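Local coordinates for protein aminotransferase, class III (Thermomicrobium roseum, PDB 6IO1) that acts as a thermostable (S)-enantioselective omega-transaminase, probably moving amino groups by way of its pyridoxal phosphate cofactor, at residues L72-A75 with A76-M80; A101-L104 with A105-P109; E194-T197 with D198-V202; E210-I213 with E214-S218; L428-S431 with R432-D436. All blocks are in the same frame, centred on the assembly; numbering follows the deposited sequence.

Interaction 1. Residues L72-A75 with A76-M80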
loop_
_atom_site.group_PDB
_atom_site.type_symbol
_atom_site.label_atom_id
_atom_site.label_comp_id
_atom_site.label_asym_id
_atom_site.label_seq_id
_atom_site.Cartn_x
_atom_site.Cartn_y
_atom_site.Cartn_z
ATOM N N LEU B 72 5.361 21.458 6.026
ATOM C CA LEU B 72 5.241 20.003 6.010
ATOM C C LEU B 72 6.610 19.342 6.120
ATOM O O LEU B 72 6.761 18.318 6.801
ATOM C CB LEU B 72 4.513 19.554 4.741
ATOM C CG LEU B 72 2.978 19.529 4.771
ATOM C CD1 LEU B 72 2.383 20.853 5.238
ATOM C CD2 LEU B 72 2.417 19.158 3.411
ATOM N N ALA B 73 7.619 19.918 5.462
ATOM C CA ALA B 73 8.977 19.400 5.582
ATOM C C ALA B 73 9.469 19.482 7.022
ATOM O O ALA B 73 10.108 18.549 7.523
ATOM C CB ALA B 73 9.917 20.162 4.648
ATOM N N GLU B 74 9.185 20.597 7.701
ATOM C CA GLU B 74 9.601 20.743 9.093
ATOM C C GLU B 74 8.868 19.764 9.997
ATOM O O GLU B 74 9.463 19.202 10.925
ATOM C CB GLU B 74 9.367 22.182 9.561
ATOM C CG GLU B 74 9.362 22.356 11.074
ATOM C CD GLU B 74 10.709 22.068 11.715
ATOM O OE1 GLU B 74 11.725 22.003 10.989
ATOM O OE2 GLU B 74 10.752 21.900 12.951
ATOM N N ALA B 75 7.578 19.539 9.740
ATOM C CA ALA B 75 6.840 18.549 10.517
ATOM C C ALA B 75 7.448 17.164 10.344
ATOM O O ALA B 75 7.649 16.433 11.325
ATOM C CB ALA B 75 5.367 18.544 10.110
ATOM N N ALA B 76 7.758 16.791 9.098
ATOM C CA ALA B 76 8.374 15.494 8.843
ATOM C C ALA B 76 9.730 15.378 9.528
ATOM O O ALA B 76 10.038 14.347 10.129
ATOM C CB ALA B 76 8.514 15.264 7.340
ATOM N N ARG B 77 10.554 16.426 9.446
ATOM C CA ARG B 77 11.872 16.390 10.075
ATOM C C ARG B 77 11.753 16.221 11.586
ATOM O O ARG B 77 12.433 15.379 12.189
ATOM C CB ARG B 77 12.641 17.667 9.732
ATOM C CG ARG B 77 14.057 17.722 10.277
ATOM C CD ARG B 77 14.459 19.153 10.610
ATOM N NE ARG B 77 13.599 19.747 11.630
ATOM C CZ ARG B 77 13.715 19.513 12.933
ATOM N NH1 ARG B 77 14.673 18.714 13.381
ATOM N NH2 ARG B 77 12.887 20.095 13.791
ATOM N N GLU B 78 10.878 17.014 12.211
ATOM C CA GLU B 78 10.680 16.934 13.654
ATOM C C GLU B 78 10.229 15.541 14.068
ATOM O O GLU B 78 10.786 14.942 14.999
ATOM C CB GLU B 78 9.655 17.984 14.087
ATOM C CG GLU B 78 9.515 18.170 15.587
ATOM C CD GLU B 78 8.242 18.908 15.954
ATOM O OE1 GLU B 78 8.066 20.056 15.496
ATOM O OE2 GLU B 78 7.416 18.340 16.698
ATOM N N GLN B 79 9.214 15.005 13.381
ATOM C CA GLN B 79 8.711 13.688 13.752
ATOM C C GLN B 79 9.755 12.607 13.518
ATOM O O GLN B 79 9.897 11.699 14.336
ATOM C CB GLN B 79 7.422 13.368 12.997
ATOM C CG GLN B 79 6.725 12.113 13.512
ATOM C CD GLN B 79 6.460 12.164 15.008
ATOM O OE1 GLN B 79 6.062 13.198 15.546
ATOM N NE2 GLN B 79 6.690 11.047 15.689
ATOM N N MET B 80 10.488 12.671 12.404
ATOM C CA MET B 80 11.500 11.653 12.137
ATOM C C MET B 80 12.593 11.668 13.194
ATOM O O MET B 80 13.089 10.609 13.599
ATOM C CB MET B 80 12.095 11.852 10.743
ATOM C CG MET B 80 11.146 11.478 9.627
ATOM S SD MET B 80 11.821 11.775 7.989
ATOM C CE MET B 80 13.078 10.506 7.912
#

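Interaction 2. Residues A101-L104 with A105-P109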
loop_
_atom_site.group_PDB
_atom_site.type_symbol
_atom_site.label_atom_id
_atom_site.label_comp_id
_atom_site.label_asym_id
_atom_site.label_seq_id
_atom_site.Cartn_x
_atom_site.Cartn_y
_atom_site.Cartn_z
ATOM N N ALA B 101 -6.516 10.724 14.077
ATOM C CA ALA B 101 -7.777 9.991 14.142
ATOM C C ALA B 101 -8.876 10.839 14.774
ATOM O O ALA B 101 -9.997 10.908 14.252
ATOM C CB ALA B 101 -7.589 8.688 14.919
ATOM N N ALA B 102 -8.567 11.511 15.888
ATOM C CA ALA B 102 -9.570 12.363 16.528
ATOM C C ALA B 102 -9.977 13.523 15.620
ATOM O O ALA B 102 -11.169 13.850 15.499
ATOM C CB ALA B 102 -9.038 12.885 17.863
ATOM N N ARG B 103 -8.998 14.154 14.970
ATOM C CA ARG B 103 -9.294 15.280 14.093
ATOM C C ARG B 103 -10.164 14.851 12.920
ATOM O O ARG B 103 -11.090 15.570 12.530
ATOM C CB ARG B 103 -7.994 15.906 13.598
ATOM C CG ARG B 103 -8.162 17.266 12.964
ATOM C CD ARG B 103 -6.822 17.957 12.849
ATOM N NE ARG B 103 -6.954 19.349 12.439
ATOM C CZ ARG B 103 -5.927 20.125 12.112
ATOM N NH1 ARG B 103 -4.695 19.634 12.128
ATOM N NH2 ARG B 103 -6.131 21.384 11.752
ATOM N N LEU B 104 -9.873 13.686 12.335
ATOM C CA LEU B 104 -10.706 13.171 11.255
ATOM C C LEU B 104 -12.103 12.824 11.744
ATOM O O LEU B 104 -13.076 12.987 10.999
ATOM C CB LEU B 104 -10.044 11.948 10.620
ATOM C CG LEU B 104 -8.768 12.216 9.819
ATOM C CD1 LEU B 104 -8.249 10.929 9.202
ATOM C CD2 LEU B 104 -9.011 13.271 8.752
ATOM N N ALA B 105 -12.224 12.337 12.982
ATOM C CA ALA B 105 -13.548 12.117 13.553
ATOM C C ALA B 105 -14.333 13.419 13.607
ATOM O O ALA B 105 -15.544 13.437 13.360
ATOM C CB ALA B 105 -13.430 11.500 14.945
ATOM N N GLU B 106 -13.656 14.522 13.931
ATOM C CA GLU B 106 -14.333 15.818 13.908
ATOM C C GLU B 106 -14.692 16.233 12.482
ATOM O O GLU B 106 -15.821 16.666 12.216
ATOM C CB GLU B 106 -13.468 16.891 14.570
ATOM C CG GLU B 106 -14.044 18.296 14.424
ATOM C CD GLU B 106 -13.351 19.315 15.306
ATOM O OE1 GLU B 106 -13.229 20.485 14.884
ATOM O OE2 GLU B 106 -12.930 18.949 16.422
ATOM N N LEU B 107 -13.742 16.108 11.552
ATOM C CA LEU B 107 -13.933 16.643 10.205
ATOM C C LEU B 107 -14.952 15.840 9.403
ATOM O O LEU B 107 -15.744 16.417 8.647
ATOM C CB LEU B 107 -12.593 16.700 9.472
ATOM C CG LEU B 107 -11.616 17.742 10.017
ATOM C CD1 LEU B 107 -10.291 17.694 9.272
ATOM C CD2 LEU B 107 -12.226 19.135 9.944
ATOM N N PHE B 108 -14.950 14.520 9.539
ATOM C CA PHE B 108 -15.910 13.711 8.795
ATOM C C PHE B 108 -17.278 13.794 9.465
ATOM O O PHE B 108 -17.391 13.517 10.662
ATOM C CB PHE B 108 -15.449 12.257 8.707
ATOM C CG PHE B 108 -14.490 11.990 7.578
ATOM C CD1 PHE B 108 -14.927 11.998 6.263
ATOM C CD2 PHE B 108 -13.154 11.723 7.832
ATOM C CE1 PHE B 108 -14.049 11.748 5.223
ATOM C CE2 PHE B 108 -12.272 11.472 6.796
ATOM C CZ PHE B 108 -12.721 11.485 5.491
ATOM N N PRO B 109 -18.325 14.177 8.733
ATOM C CA PRO B 109 -19.629 14.406 9.368
ATOM C C PRO B 109 -20.222 13.136 9.960
ATOM O O PRO B 109 -20.001 12.026 9.470
ATOM C CB PRO B 109 -20.496 14.938 8.221
ATOM C CG PRO B 109 -19.534 15.403 7.179
ATOM C CD PRO B 109 -18.329 14.528 7.305
#

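Interaction 3. Residues E194-T197 with D198-V202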
loop_
_atom_site.group_PDB
_atom_site.type_symbol
_atom_site.label_atom_id
_atom_site.label_comp_id
_atom_site.label_asym_id
_atom_site.label_seq_id
_atom_site.Cartn_x
_atom_site.Cartn_y
_atom_site.Cartn_z
ATOM N N GLU B 194 -28.628 9.626 -23.244
ATOM C CA GLU B 194 -28.972 10.505 -24.356
ATOM C C GLU B 194 -30.472 10.759 -24.419
ATOM O O GLU B 194 -31.280 9.834 -24.299
ATOM C CB GLU B 194 -28.491 9.899 -25.674
ATOM C CG GLU B 194 -27.044 10.208 -26.015
ATOM C CD GLU B 194 -26.766 10.092 -27.501
ATOM O OE1 GLU B 194 -27.086 9.037 -28.087
ATOM O OE2 GLU B 194 -26.230 11.058 -28.083
ATOM N N GLY B 195 -30.840 12.024 -24.613
ATOM C CA GLY B 195 -32.240 12.392 -24.737
ATOM C C GLY B 195 -33.054 12.155 -23.488
ATOM O O GLY B 195 -34.255 11.881 -23.577
ATOM N N LEU B 196 -32.431 12.257 -22.319
ATOM C CA LEU B 196 -33.104 12.049 -21.048
ATOM C C LEU B 196 -32.871 13.257 -20.158
ATOM O O LEU B 196 -31.832 13.916 -20.242
ATOM C CB LEU B 196 -32.595 10.789 -20.335
ATOM C CG LEU B 196 -32.823 9.431 -20.998
ATOM C CD1 LEU B 196 -32.305 8.320 -20.101
ATOM C CD2 LEU B 196 -34.294 9.223 -21.317
ATOM N N THR B 197 -33.854 13.558 -19.316
ATOM C CA THR B 197 -33.605 14.508 -18.249
ATOM C C THR B 197 -32.811 13.824 -17.139
ATOM O O THR B 197 -32.676 12.597 -17.101
ATOM C CB THR B 197 -34.917 15.074 -17.704
ATOM O OG1 THR B 197 -35.653 14.036 -17.048
ATOM C CG2 THR B 197 -35.758 15.649 -18.836
ATOM N N ASP B 198 -32.261 14.636 -16.234
ATOM C CA ASP B 198 -31.549 14.069 -15.094
ATOM C C ASP B 198 -32.468 13.178 -14.270
ATOM O O ASP B 198 -32.055 12.118 -13.790
ATOM C CB ASP B 198 -30.960 15.186 -14.233
ATOM C CG ASP B 198 -29.622 15.676 -14.751
ATOM O OD1 ASP B 198 -29.166 15.170 -15.796
ATOM O OD2 ASP B 198 -29.021 16.565 -14.110
ATOM N N GLU B 199 -33.727 13.594 -14.107
ATOM C CA GLU B 199 -34.687 12.806 -13.341
ATOM C C GLU B 199 -34.927 11.443 -13.985
ATOM O O GLU B 199 -34.919 10.415 -13.296
ATOM C CB GLU B 199 -35.993 13.584 -13.202
ATOM C CG GLU B 199 -37.101 12.843 -12.479
ATOM C CD GLU B 199 -38.206 13.772 -12.019
ATOM O OE1 GLU B 199 -38.828 13.492 -10.975
ATOM O OE2 GLU B 199 -38.445 14.792 -12.701
ATOM N N GLU B 200 -35.148 11.413 -15.304
ATOM C CA GLU B 200 -35.396 10.144 -15.987
ATOM C C GLU B 200 -34.179 9.230 -15.910
ATOM O O GLU B 200 -34.308 8.017 -15.696
ATOM C CB GLU B 200 -35.773 10.403 -17.447
ATOM C CG GLU B 200 -37.059 11.192 -17.651
ATOM C CD GLU B 200 -37.198 11.718 -19.069
ATOM O OE1 GLU B 200 -38.307 11.625 -19.638
ATOM O OE2 GLU B 200 -36.197 12.227 -19.617
ATOM N N PHE B 201 -32.984 9.799 -16.091
ATOM C CA PHE B 201 -31.755 9.019 -15.997
ATOM C C PHE B 201 -31.584 8.429 -14.601
ATOM O O PHE B 201 -31.231 7.251 -14.452
ATOM C CB PHE B 201 -30.567 9.909 -16.366
ATOM C CG PHE B 201 -29.277 9.168 -16.555
ATOM C CD1 PHE B 201 -29.267 7.860 -17.009
ATOM C CD2 PHE B 201 -28.068 9.790 -16.292
ATOM C CE1 PHE B 201 -28.074 7.184 -17.186
ATOM C CE2 PHE B 201 -26.874 9.122 -16.468
ATOM C CZ PHE B 201 -26.876 7.817 -16.915
ATOM N N VAL B 202 -31.835 9.236 -13.567
ATOM C CA VAL B 202 -31.743 8.749 -12.193
ATOM C C VAL B 202 -32.763 7.647 -11.947
ATOM O O VAL B 202 -32.478 6.660 -11.259
ATOM C CB VAL B 202 -31.912 9.916 -11.201
ATOM C CG1 VAL B 202 -32.128 9.395 -9.788
ATOM C CG2 VAL B 202 -30.699 10.828 -11.245
HETATM O O HOH W 1 -38.050 14.912 -15.955
#

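Interaction 4. Residues E210-I213 with E214-S218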
loop_
_atom_site.group_PDB
_atom_site.type_symbol
_atom_site.label_atom_id
_atom_site.label_comp_id
_atom_site.label_asym_id
_atom_site.label_seq_id
_atom_site.Cartn_x
_atom_site.Cartn_y
_atom_site.Cartn_z
ATOM N N GLU B 210 -32.132 -1.606 -8.168
ATOM C CA GLU B 210 -33.107 -2.419 -7.447
ATOM C C GLU B 210 -33.234 -3.807 -8.064
ATOM O O GLU B 210 -33.256 -4.819 -7.352
ATOM C CB GLU B 210 -34.465 -1.715 -7.424
ATOM C CG GLU B 210 -34.467 -0.371 -6.714
ATOM C CD GLU B 210 -35.652 -0.206 -5.786
ATOM O OE1 GLU B 210 -35.876 -1.098 -4.942
ATOM O OE2 GLU B 210 -36.363 0.813 -5.907
ATOM N N GLU B 211 -33.328 -3.876 -9.394
ATOM C CA GLU B 211 -33.482 -5.173 -10.047
ATOM C C GLU B 211 -32.228 -6.029 -9.887
ATOM O O GLU B 211 -32.323 -7.253 -9.724
ATOM C CB GLU B 211 -33.871 -4.968 -11.509
ATOM C CG GLU B 211 -35.258 -4.349 -11.613
ATOM C CD GLU B 211 -35.889 -4.469 -12.983
ATOM O OE1 GLU B 211 -36.569 -5.482 -13.232
ATOM O OE2 GLU B 211 -35.737 -3.531 -13.792
ATOM N N THR B 212 -31.041 -5.412 -9.928
ATOM C CA THR B 212 -29.815 -6.169 -9.683
ATOM C C THR B 212 -29.791 -6.728 -8.266
ATOM O O THR B 212 -29.424 -7.893 -8.051
ATOM C CB THR B 212 -28.591 -5.289 -9.935
ATOM O OG1 THR B 212 -28.523 -4.953 -11.327
ATOM C CG2 THR B 212 -27.319 -6.026 -9.537
ATOM N N ILE B 213 -30.196 -5.914 -7.285
ATOM C CA ILE B 213 -30.240 -6.381 -5.902
ATOM C C ILE B 213 -31.207 -7.547 -5.767
ATOM O O ILE B 213 -30.911 -8.548 -5.100
ATOM C CB ILE B 213 -30.618 -5.221 -4.961
ATOM C CG1 ILE B 213 -29.478 -4.206 -4.873
ATOM C CG2 ILE B 213 -30.975 -5.747 -3.580
ATOM C CD1 ILE B 213 -29.839 -2.960 -4.094
ATOM N N GLU B 214 -32.375 -7.443 -6.405
ATOM C CA GLU B 214 -33.343 -8.535 -6.357
ATOM C C GLU B 214 -32.793 -9.811 -6.994
ATOM O O GLU B 214 -32.999 -10.908 -6.464
ATOM C CB GLU B 214 -34.652 -8.109 -7.019
ATOM C CG GLU B 214 -35.480 -7.160 -6.163
ATOM C CD GLU B 214 -35.651 -7.656 -4.738
ATOM O OE1 GLU B 214 -36.455 -8.587 -4.524
ATOM O OE2 GLU B 214 -34.978 -7.119 -3.833
ATOM N N ARG B 215 -32.111 -9.696 -8.137
ATOM C CA ARG B 215 -31.550 -10.884 -8.785
ATOM C C ARG B 215 -30.521 -11.562 -7.902
ATOM O O ARG B 215 -30.553 -12.784 -7.701
ATOM C CB ARG B 215 -30.891 -10.510 -10.098
ATOM C CG ARG B 215 -30.489 -11.662 -10.949
ATOM C CD ARG B 215 -29.639 -11.073 -12.055
ATOM N NE ARG B 215 -28.348 -10.502 -11.640
ATOM C CZ ARG B 215 -27.728 -9.470 -12.231
ATOM N NH1 ARG B 215 -28.257 -8.839 -13.280
ATOM N NH2 ARG B 215 -26.556 -9.056 -11.768
ATOM N N GLU B 216 -29.540 -10.782 -7.454
ATOM C CA GLU B 216 -28.448 -11.304 -6.592
ATOM C C GLU B 216 -29.002 -11.770 -5.241
ATOM O O GLU B 216 -28.527 -12.805 -4.736
ATOM C CB GLU B 216 -27.383 -10.223 -6.393
ATOM C CG GLU B 216 -26.663 -9.846 -7.675
ATOM C CD GLU B 216 -25.929 -10.991 -8.349
ATOM O OE1 GLU B 216 -25.699 -12.020 -7.682
ATOM O OE2 GLU B 216 -25.591 -10.854 -9.541
ATOM N N GLY B 217 -30.000 -11.056 -4.709
ATOM C CA GLY B 217 -30.469 -11.298 -3.365
ATOM C C GLY B 217 -29.803 -10.350 -2.396
ATOM O O GLY B 217 -28.581 -10.394 -2.222
ATOM N N SER B 218 -30.596 -9.477 -1.772
ATOM C CA SER B 218 -30.036 -8.446 -0.904
ATOM C C SER B 218 -29.255 -9.044 0.258
ATOM O O SER B 218 -28.282 -8.439 0.726
ATOM C CB SER B 218 -31.150 -7.538 -0.382
ATOM O OG SER B 218 -31.903 -8.183 0.629
#

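Interaction 5. Residues L428-S431 with R432-D436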
loop_
_atom_site.group_PDB
_atom_site.type_symbol
_atom_site.label_atom_id
_atom_site.label_comp_id
_atom_site.label_asym_id
_atom_site.label_seq_id
_atom_site.Cartn_x
_atom_site.Cartn_y
_atom_site.Cartn_z
ATOM N N LEU B 428 -5.234 22.875 -5.393
ATOM C CA LEU B 428 -6.343 23.692 -4.909
ATOM C C LEU B 428 -5.988 25.168 -4.783
ATOM O O LEU B 428 -6.896 25.991 -4.622
ATOM C CB LEU B 428 -6.835 23.169 -3.556
ATOM C CG LEU B 428 -7.168 21.682 -3.408
ATOM C CD1 LEU B 428 -7.926 21.437 -2.110
ATOM C CD2 LEU B 428 -7.963 21.159 -4.595
ATOM N N THR B 429 -4.708 25.524 -4.852
ATOM C CA THR B 429 -4.264 26.903 -4.701
ATOM C C THR B 429 -4.179 27.659 -6.021
ATOM O O THR B 429 -3.725 28.809 -6.026
ATOM C CB THR B 429 -2.900 26.942 -4.010
ATOM O OG1 THR B 429 -1.948 26.203 -4.785
ATOM C CG2 THR B 429 -2.991 26.329 -2.622
ATOM N N ILE B 430 -4.583 27.039 -7.135
ATOM C CA ILE B 430 -4.368 27.637 -8.448
ATOM C C ILE B 430 -5.091 28.972 -8.547
ATOM O O ILE B 430 -6.265 29.104 -8.178
ATOM C CB ILE B 430 -4.796 26.663 -9.558
ATOM C CG1 ILE B 430 -4.363 27.188 -10.931
ATOM C CG2 ILE B 430 -6.298 26.399 -9.520
ATOM C CD1 ILE B 430 -4.391 26.131 -12.018
ATOM N N SER B 431 -4.364 29.986 -8.995
ATOM C CA SER B 431 -4.911 31.317 -9.191
ATOM C C SER B 431 -5.544 31.475 -10.570
ATOM O O SER B 431 -5.481 30.584 -11.426
ATOM C CB SER B 431 -3.817 32.371 -9.017
ATOM O OG SER B 431 -2.954 32.405 -10.145
ATOM N N ARG B 432 -6.039 32.695 -10.808
ATOM C CA ARG B 432 -6.634 33.104 -12.109
ATOM C C ARG B 432 -5.571 33.117 -13.220
ATOM O O ARG B 432 -5.884 32.612 -14.317
ATOM C CB ARG B 432 -7.288 34.482 -11.973
ATOM C CG ARG B 432 -8.070 34.921 -13.203
ATOM C CD ARG B 432 -8.763 36.257 -13.002
ATOM N NE ARG B 432 -9.557 36.651 -14.157
ATOM C CZ ARG B 432 -10.838 36.344 -14.328
ATOM N NH1 ARG B 432 -11.477 35.634 -13.415
ATOM N NH2 ARG B 432 -11.475 36.749 -15.412
ATOM N N ALA B 433 -4.356 33.628 -12.957
ATOM C CA ALA B 433 -3.365 33.687 -14.017
ATOM C C ALA B 433 -2.867 32.300 -14.366
ATOM O O ALA B 433 -2.718 31.961 -15.547
ATOM C CB ALA B 433 -2.217 34.603 -13.597
ATOM N N GLU B 434 -2.639 31.469 -13.353
ATOM C CA GLU B 434 -2.243 30.091 -13.606
ATOM C C GLU B 434 -3.354 29.313 -14.309
ATOM O O GLU B 434 -3.082 28.463 -15.167
ATOM C CB GLU B 434 -1.842 29.437 -12.286
ATOM C CG GLU B 434 -0.714 30.203 -11.599
ATOM C CD GLU B 434 -0.582 29.888 -10.123
ATOM O OE1 GLU B 434 -1.555 29.381 -9.530
ATOM O OE2 GLU B 434 0.500 30.153 -9.558
ATOM N N CYS B 435 -4.616 29.605 -13.975
ATOM C CA CYS B 435 -5.725 28.985 -14.693
ATOM C C CYS B 435 -5.696 29.357 -16.169
ATOM O O CYS B 435 -5.952 28.511 -17.031
ATOM C CB CYS B 435 -7.065 29.384 -14.073
ATOM S SG CYS B 435 -7.513 28.476 -12.579
ATOM N N ASP B 436 -5.399 30.622 -16.478
ATOM C CA ASP B 436 -5.303 31.045 -17.873
ATOM C C ASP B 436 -4.153 30.345 -18.580
ATOM O O ASP B 436 -4.269 29.966 -19.755
ATOM C CB ASP B 436 -5.108 32.556 -17.959
ATOM C CG ASP B 436 -6.358 33.320 -17.626
ATOM O OD1 ASP B 436 -7.450 32.717 -17.656
ATOM O OD2 ASP B 436 -6.256 34.534 -17.349
HETATM O O HOH W 2 -1.452 29.884 -6.687
#

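Interaction 1. Residues L72-A75 with A76-M80
Leu72 to Met80 form part of one regular helix, in which Ala76, Arg77, Glu78 and Gln79 each give their N-H to the carbonyl oxygen four residues back, Arg77 N reaching Ala73 O at 2.9 Å. On its outer side Glu74 and Arg77, three residues apart, lie side by side and point the same way. Arg77 grips the carboxylate side-on with two nitrogens: NE meets Glu74 OE1 at 3.0 Å, and NH2 meets Glu74 OE2 at 2.9 Å in an almost straight bond (176°). The carboxylate sits at the edge of the guanidinium, the two planes turned 30° apart. Glu74 has CG anti to the backbone N (chi1 163°) and then bends at chi2, which swings its oxygens along the helix to Arg77. The arginine's NH1 has a second partner in Glu81, one turn on. An alanine in place of Arg77 would probably leave the carboxylates of Glu74 and Glu81 without their shared counter-charge. The small Ala73 and Ala76 suit the inner side, where Met80 of the second subunit packs on them. The whole is an amphipathic helix at a dimer interface, with an i to i+3 salt bridge on its solvent side.

Interaction 2. Residues A101-L104 with A105-P109
Phe108 touches Leu104 one turn back, at the place where helix 95-107 ends. Its N-H still makes a helical bond, to Leu104 O at 2.8 Å, although its own backbone has already left helical angles. From there the side chain can be followed outward. CB lies 3.4 Å from Leu104 O. CG, which a chi1 of -84° holds anti to the carbonyl carbon, is 3.8 Å from that same oxygen. CD2 comes back to 3.4 Å from Leu104 O, which lies at the ring edge near its plane, and it also meets Leu104 CB at 4.2 Å. Beyond this, the ring belongs to the interior: it stacks with Phe273, meets Phe287 at an inclined angle and touches Val285 and Met275. A large flat residue suits a helix end that packs on strand 284-287, because its ring spans from the last turn to Val285 and Phe287.

On the other flank Leu107 lays CG 3.4 Å from Arg103 O, beside the stem of Arg103, whose extended chain carries its charge to Asp339 of helix 328-344. Ala101, Ala102 and Ala105 keep the helix surface low where His18 of the second subunit packs. The contact thus joins backbone hydrogen bonds to a modest apolar side-chain touch: the carbonyls of Ala101 to Leu104 are taken by the N-H groups of Ala105 to Phe108, and that of Leu104 also faces the weakly positive hydrogen rim of the aromatic ring.

Interaction 3. Residues E194-T197 with D198-V202
Thr197 and Glu200 cross obliquely over the first turn of helix 198-216, each side chain serving the backbone of the other. Glu200 has CG anti to its carbonyl carbon (chi1 -63°) and an extended chain beyond, which carries the carboxylate back past the start of the helix to the N-H of Thr197. There OE2 takes that N-H at 2.7 Å from Thr197 N, through its anti lone pair and in a nearly straight bond (173°). In return Thr197 OG1, turned between its backbone N and carbonyl carbon, accepts the N-H of Glu200 at 3.2 Å. These reciprocal bonds make a capping box with Thr197 as N-cap. A threonine fits because its short hydroxyl can bend over the turn and replace the missing carbonyl of a preceding residue; its methyl, CG2, rests 3.5 Å from Glu200 OE2. The negative carboxylate would also probably interact favourably with the positive end of the helix dipole. A water 2.8 Å from Thr197 OG1 donates to Glu199 OE2, linking the cap to the side chain of Glu199.

Leu196 points toward the turn from the loop side: CD2 lies 3.9 Å from Glu200 OE2, while CD1 meets Phe201 CD1 at 4.4 Å. Gly195 before it has positive phi, a shape glycine adopts easily.

Around this start of the helix, Asp198 is salt-bridged to Lys189 of helix 189-192. Asp198, Phe201 and Val202 all pack on Pro239, and Val202 goes on to touch Tyr242 and Ala245 of helix 242-253, which runs beside it.

Interaction 4. Residues E210-I213 with E214-S218
Ile213 CG2 packs against Ser218 CB at 3.7 Å, closing off the last turn of helix 198-216. Ile213 has CG1 anti to the carbonyl carbon (chi1 -70°), and this leaves CG2 anti to the backbone N, on the side from which Ser218 approaches. Between them Gly217 leaves the helix with positive phi, at angles where a CB would be jammed against the preceding carbonyl oxygen; its N-H reaches Ile213 O at 2.7 Å in a bent bond (139°).

A second group of side chains lies on another flank. Thr212 and Arg215 run side by side in the same direction, and the threonine methyl CG2 stands 3.8 Å from Arg215 NH2. The threonine hydroxyl, held anti to the carbonyl carbon, turns back instead to the carbonyl of Glu208. Arg215 is extended to CD and then bends at chi3 (67°), which brings its guanidinium round to the neighbouring Glu216. NH2 meets Glu216 OE2 at 3.0 Å, the oxygen lying in the guanidinium plane and being met on its anti side. The glutamate bends at chi2, lays CG 3.4 Å from Thr212 O, and sends OE1 to Lys146 of strand 146-150. Replacing Glu216 by an alanine would probably leave both Arg215 and Lys146 without this counter-charge and set the arginine free to turn.

Chemically, the helix end combines an apolar contact, Ile213 with Ser218, with an ionic one on the flank that faces strands 146-150 and 181-184: a single carboxylate shared by two cations ties the last turn to the sheet, while Glu210, held by Lys252 and Tyr253, ties the same helix to helix 242-253.

Interaction 5. Residues L428-S431 with R432-D436
The carboxylate of Glu434 is the flat group at the centre of this contact, and Ser431 meets it from above its plane: OG stands over one face, 3.5 Å from CD, and the serine N-H comes to OE1 on the anti side, tilted 34° out of the plane. That N-H bond is 2.9 Å from Ser431 N to Glu434 OE1 and nearly straight (175°). With the return bond from Glu434 N to Ser431 OG, a weak one at 3.4 Å, it forms a capping box at the start of helix 432-450. Serine suits the N-cap because its small hydroxyl, with chi1 at 75°, folds back over the first turn; glutamate three residues on has the length to reach back to the cap's N-H.

Below the box, Ile430 and Glu434 slide past each other in opposite directions, Ile430 CG1 touching Glu434 CB at 3.6 Å. The same CG1 lies 3.8 Å from Cys435 SG, so that the isoleucine covers the sulfur and the apolar stem of the glutamate together. Ile430 and Cys435 also pack on Ser353 and Leu357 of helix 346-361, whose Asn349 ND2 is hydrogen-bonded to the carbonyls of both Leu428 and Ile430, joining the loop to that helix. One ordered water completes the arrangement, donating both to Thr429 O at 2.6 Å and to Glu434 OE1 at 2.9 Å.

In the fold
Along the chain the five contacts follow one another in series, and none touches another. Interactions 1 and 2, with centres about 22 Å apart, lie on helices 70-82 and 95-107; both pack on helix 328-344 and both meet the second subunit, so they belong to the dimer side of the fold. Interactions 3 and 4 are the start and the end of one helix, 198-216, their centres about 23 Å apart, on the flank of the sheet that contains strands 146-150, 181-184 and 221-226. Interaction 5 opens the C-terminal helix 432-450, about 46 Å from interaction 4 between centres. Two helix starts (3 and 5), one helix body (1) and two helix ends (2 and 4) thus each make their own local bonds, at the dimer side and at outer flanks of the fold.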